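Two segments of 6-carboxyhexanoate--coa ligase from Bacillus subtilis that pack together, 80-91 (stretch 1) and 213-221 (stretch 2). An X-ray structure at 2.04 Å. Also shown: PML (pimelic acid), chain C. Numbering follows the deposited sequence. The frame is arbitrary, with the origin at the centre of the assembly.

Stretch 1 80-91: PVHTNEVSCPEE
Stretch 2 213-221: QRITAMKEY

Strands 81-84 (phi -98 to -139, psi 114 to 143) and 213-215 lie side by side and parallel, their axes 24° apart and 4.7 Å at closest approach. The register pairs His-82 with Gln-213, Thr-83 with Arg-214 and Asn-84 with Ile-215, with CA-CA separations of 5.0, 4.7 and 5.0 Å.

Gln-213 (phi/psi -103/97; m, m) shares a sheet face with His-82 and Asn-84. Gln-213 OE1 accepts from Asn-84 ND2 (2.9 Å); the m rotamer of Asn-84, chi2 -80°, carries ND2 there. The edge of the His-82 ring (chi1 t) meets Gln-213 OE1 at His-82 CD2, 3.3 Å away.

Arg-214 (-72/143) carries the ladder: Arg-214 N donates to His-82 O (2.8 Å) and Arg-214 O accepts from Asn-84 N (2.8 Å) and Asn-84 ND2 (3.0 Å). On the face shared with Thr-83, its side chain runs m, t, p, with chi4 -128°. The planar guanidinium offers several donors: Arg-214 NH1 to Thr-83 OG1 (3.0 Å, Thr-83 chi1 m), Arg-214 NE to PML O11 (3.0 Å) and Arg-214 NH2 to PML O12 (3.1 Å), gripping one carboxylate at two points. The aliphatic Arg-214 CD rests 3.9 Å from Val-81 CG1.

Ile-215 (-128/117; m, t) turns to the Asn-84 face; Ile-215 CG2 meets Val-86 CG2 at 4.1 Å, both apolar, branched side chains (Val-86 -128/168, m).

Thr-216 (-76/-16) leaves the strand, yet Thr-216 N still donates to Asn-84 O (3.2 Å). With chi1 p, Thr-216 OG1 accepts from Val-86 N (3.1 Å), extending the backbone pairing through a side chain, while Thr-216 CG2 lies 3.8 Å from Thr-83 CG2.

Ala-217 (-136/124) points its small CB toward stretch 1, Ala-217 CB 4.0 Å from Val-86 CG2; Ala-217 O receives a CA-H...O contact from Pro-89 CA (3.6 Å), at the helix start (-64/-36).

The CA-to-CB bonds of Met-218 (-129/-8) and Lys-219 (-164/-178) point away, so backbone faces Pro-89, an apolar ring with CG 3.5 Å from Lys-219 O. Glu-220 (-93/145; m, m) brings Glu-220 OE2 within 3.6 Å of Pro-89 CG.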

# COMPACT_ATOMS: atom_id res chain seq x y z
N PRO A 80 -12.96 10.42 -29.13
CA PRO A 80 -12.78 9.85 -30.47
C PRO A 80 -11.33 9.51 -30.80
O PRO A 80 -10.41 10.26 -30.46
CB PRO A 80 -13.29 10.92 -31.40
CG PRO A 80 -13.27 12.20 -30.61
CD PRO A 80 -13.31 11.86 -29.15
N VAL A 81 -11.12 8.28 -31.29
CA VAL A 81 -9.80 7.79 -31.58
C VAL A 81 -9.50 7.77 -33.07
O VAL A 81 -10.35 7.44 -33.88
CB VAL A 81 -9.67 6.36 -31.05
CG1 VAL A 81 -8.39 5.72 -31.52
CG2 VAL A 81 -9.76 6.38 -29.54
N HIS A 82 -8.27 8.08 -33.43
CA HIS A 82 -7.77 7.89 -34.78
C HIS A 82 -6.33 7.33 -34.70
O HIS A 82 -5.53 7.74 -33.83
CB HIS A 82 -7.77 9.22 -35.55
CG HIS A 82 -7.28 9.09 -36.96
ND1 HIS A 82 -7.86 8.23 -37.87
CD2 HIS A 82 -6.19 9.61 -37.58
CE1 HIS A 82 -7.13 8.20 -38.98
NE2 HIS A 82 -6.13 9.05 -38.83
N THR A 83 -6.07 6.29 -35.48
CA THR A 83 -4.77 5.68 -35.50
C THR A 83 -3.97 6.16 -36.70
O THR A 83 -4.37 5.98 -37.83
CB THR A 83 -4.85 4.13 -35.54
OG1 THR A 83 -5.54 3.66 -34.37
CG2 THR A 83 -3.45 3.55 -35.55
N ASN A 84 -2.85 6.82 -36.43
CA ASN A 84 -1.96 7.26 -37.47
C ASN A 84 -0.85 6.26 -37.59
O ASN A 84 0.03 6.19 -36.72
CB ASN A 84 -1.36 8.62 -37.10
CG ASN A 84 -2.42 9.67 -36.86
OD1 ASN A 84 -2.95 10.22 -37.79
ND2 ASN A 84 -2.80 9.85 -35.60
N GLU A 85 -0.81 5.59 -38.73
CA GLU A 85 0.23 4.59 -39.01
C GLU A 85 1.44 5.32 -39.56
O GLU A 85 1.34 6.02 -40.54
CB GLU A 85 -0.27 3.57 -40.04
CG GLU A 85 -1.62 2.98 -39.70
CD GLU A 85 -1.50 1.73 -38.84
OE1 GLU A 85 -0.39 1.19 -38.73
OE2 GLU A 85 -2.52 1.29 -38.26
N VAL A 86 2.58 5.16 -38.92
CA VAL A 86 3.80 5.72 -39.42
C VAL A 86 4.85 4.62 -39.48
O VAL A 86 4.64 3.53 -38.97
CB VAL A 86 4.29 6.88 -38.54
CG1 VAL A 86 3.28 8.03 -38.55
CG2 VAL A 86 4.52 6.39 -37.12
N SER A 87 5.96 4.89 -40.15
CA SER A 87 6.93 3.84 -40.46
C SER A 87 8.17 3.88 -39.57
O SER A 87 8.97 2.95 -39.56
CB SER A 87 7.33 4.00 -41.91
OG SER A 87 6.17 4.23 -42.71
N CYS A 88 8.34 4.98 -38.84
CA CYS A 88 9.49 5.10 -37.93
C CYS A 88 9.21 6.20 -36.90
O CYS A 88 8.36 7.05 -37.11
CB CYS A 88 10.76 5.44 -38.71
SG CYS A 88 10.83 7.17 -39.26
N PRO A 89 10.01 6.24 -35.83
CA PRO A 89 9.80 7.17 -34.74
C PRO A 89 9.93 8.63 -35.15
O PRO A 89 9.23 9.47 -34.62
CB PRO A 89 10.88 6.81 -33.73
CG PRO A 89 11.24 5.40 -34.07
CD PRO A 89 11.10 5.29 -35.54
N GLU A 90 10.85 8.93 -36.05
CA GLU A 90 11.06 10.32 -36.47
C GLU A 90 9.84 10.82 -37.23
O GLU A 90 9.46 11.99 -37.11
CB GLU A 90 12.31 10.46 -37.34
CG GLU A 90 13.60 10.03 -36.65
CD GLU A 90 13.82 8.50 -36.61
OE1 GLU A 90 13.11 7.71 -37.28
OE2 GLU A 90 14.73 8.07 -35.87
N GLU A 91 9.24 9.95 -38.03
CA GLU A 91 8.01 10.30 -38.72
C GLU A 91 6.90 10.54 -37.70
O GLU A 91 6.19 11.53 -37.78
CB GLU A 91 7.59 9.19 -39.70
CG GLU A 91 6.34 9.54 -40.50
CD GLU A 91 5.77 8.36 -41.27
OE1 GLU A 91 6.39 7.26 -41.27
OE2 GLU A 91 4.70 8.56 -41.89
N GLN A 213 -5.18 10.77 -30.77
CA GLN A 213 -4.51 10.52 -32.02
C GLN A 213 -3.35 9.59 -31.75
O GLN A 213 -2.32 10.02 -31.26
CB GLN A 213 -4.00 11.83 -32.63
CG GLN A 213 -5.11 12.76 -33.10
CD GLN A 213 -5.68 12.36 -34.45
OE1 GLN A 213 -5.01 11.74 -35.28
NE2 GLN A 213 -6.94 12.69 -34.66
N ARG A 214 -3.55 8.28 -31.96
CA ARG A 214 -2.49 7.32 -31.73
C ARG A 214 -1.45 7.45 -32.83
O ARG A 214 -1.78 7.57 -33.98
CB ARG A 214 -3.07 5.89 -31.76
CG ARG A 214 -4.21 5.70 -30.81
CD ARG A 214 -4.81 4.32 -30.90
NE ARG A 214 -3.88 3.32 -30.42
CZ ARG A 214 -3.54 2.23 -31.10
NH1 ARG A 214 -3.99 2.03 -32.32
NH2 ARG A 214 -2.71 1.35 -30.55
N ILE A 215 -0.19 7.29 -32.46
CA ILE A 215 0.89 7.32 -33.39
C ILE A 215 1.75 6.05 -33.21
O ILE A 215 2.31 5.82 -32.14
CB ILE A 215 1.74 8.58 -33.16
CG1 ILE A 215 0.86 9.84 -33.32
CG2 ILE A 215 2.90 8.59 -34.13
CD1 ILE A 215 1.55 11.14 -32.97
N THR A 216 1.81 5.21 -34.23
CA THR A 216 2.20 3.81 -34.01
C THR A 216 3.69 3.58 -33.75
O THR A 216 4.07 2.58 -33.17
CB THR A 216 1.77 2.89 -35.15
OG1 THR A 216 2.37 3.32 -36.38
CG2 THR A 216 0.28 2.85 -35.25
N ALA A 217 4.52 4.55 -34.07
CA ALA A 217 5.91 4.51 -33.65
C ALA A 217 6.32 5.88 -33.14
O ALA A 217 6.34 6.85 -33.92
CB ALA A 217 6.80 4.10 -34.81
N MET A 218 6.81 5.93 -31.90
CA MET A 218 7.20 7.23 -31.29
C MET A 218 8.61 7.16 -30.71
O MET A 218 9.16 8.16 -30.22
CB MET A 218 6.21 7.61 -30.19
CG MET A 218 4.85 8.07 -30.71
SD MET A 218 4.94 9.73 -31.42
CE MET A 218 4.74 10.75 -29.97
N LYS A 219 9.17 5.96 -30.70
CA LYS A 219 10.55 5.74 -30.24
C LYS A 219 10.99 4.35 -30.72
O LYS A 219 10.18 3.63 -31.28
CB LYS A 219 10.60 5.75 -28.73
CG LYS A 219 9.77 4.63 -28.10
CD LYS A 219 10.22 4.37 -26.68
CE LYS A 219 9.44 3.25 -26.04
NZ LYS A 219 9.93 3.02 -24.65
N GLU A 220 12.21 3.95 -30.38
CA GLU A 220 12.75 2.66 -30.83
C GLU A 220 12.47 1.59 -29.79
O GLU A 220 12.51 1.84 -28.59
CB GLU A 220 14.26 2.74 -31.07
CG GLU A 220 14.68 3.71 -32.17
CD GLU A 220 14.34 3.25 -33.58
OE1 GLU A 220 13.78 2.15 -33.77
OE2 GLU A 220 14.59 4.03 -34.52
N TYR A 221 12.21 0.37 -30.25
CA TYR A 221 12.23 -0.79 -29.37
C TYR A 221 13.45 -0.83 -28.48
O TYR A 221 14.53 -0.44 -28.91
CB TYR A 221 12.12 -2.07 -30.19
CG TYR A 221 10.70 -2.38 -30.56
CD1 TYR A 221 9.79 -2.75 -29.59
CD2 TYR A 221 10.24 -2.17 -31.85
CE1 TYR A 221 8.46 -2.95 -29.90
CE2 TYR A 221 8.93 -2.43 -32.18
CZ TYR A 221 8.05 -2.80 -31.19
OH TYR A 221 6.73 -2.99 -31.49
C1 PML C . -2.03 3.30 -27.18
O11 PML C . -3.04 3.94 -27.64
O12 PML C . -1.72 2.15 -27.67
C2 PML C . -1.01 4.11 -26.36
C3 PML C . -0.65 3.59 -24.98
C4 PML C . 0.79 3.92 -24.56
C5 PML C . 0.92 4.56 -23.19
C6 PML C . 1.97 3.92 -22.28
C7 PML C . 1.67 2.45 -22.00
O71 PML C . 0.58 2.14 -21.47
O72 PML C . 2.56 1.59 -22.21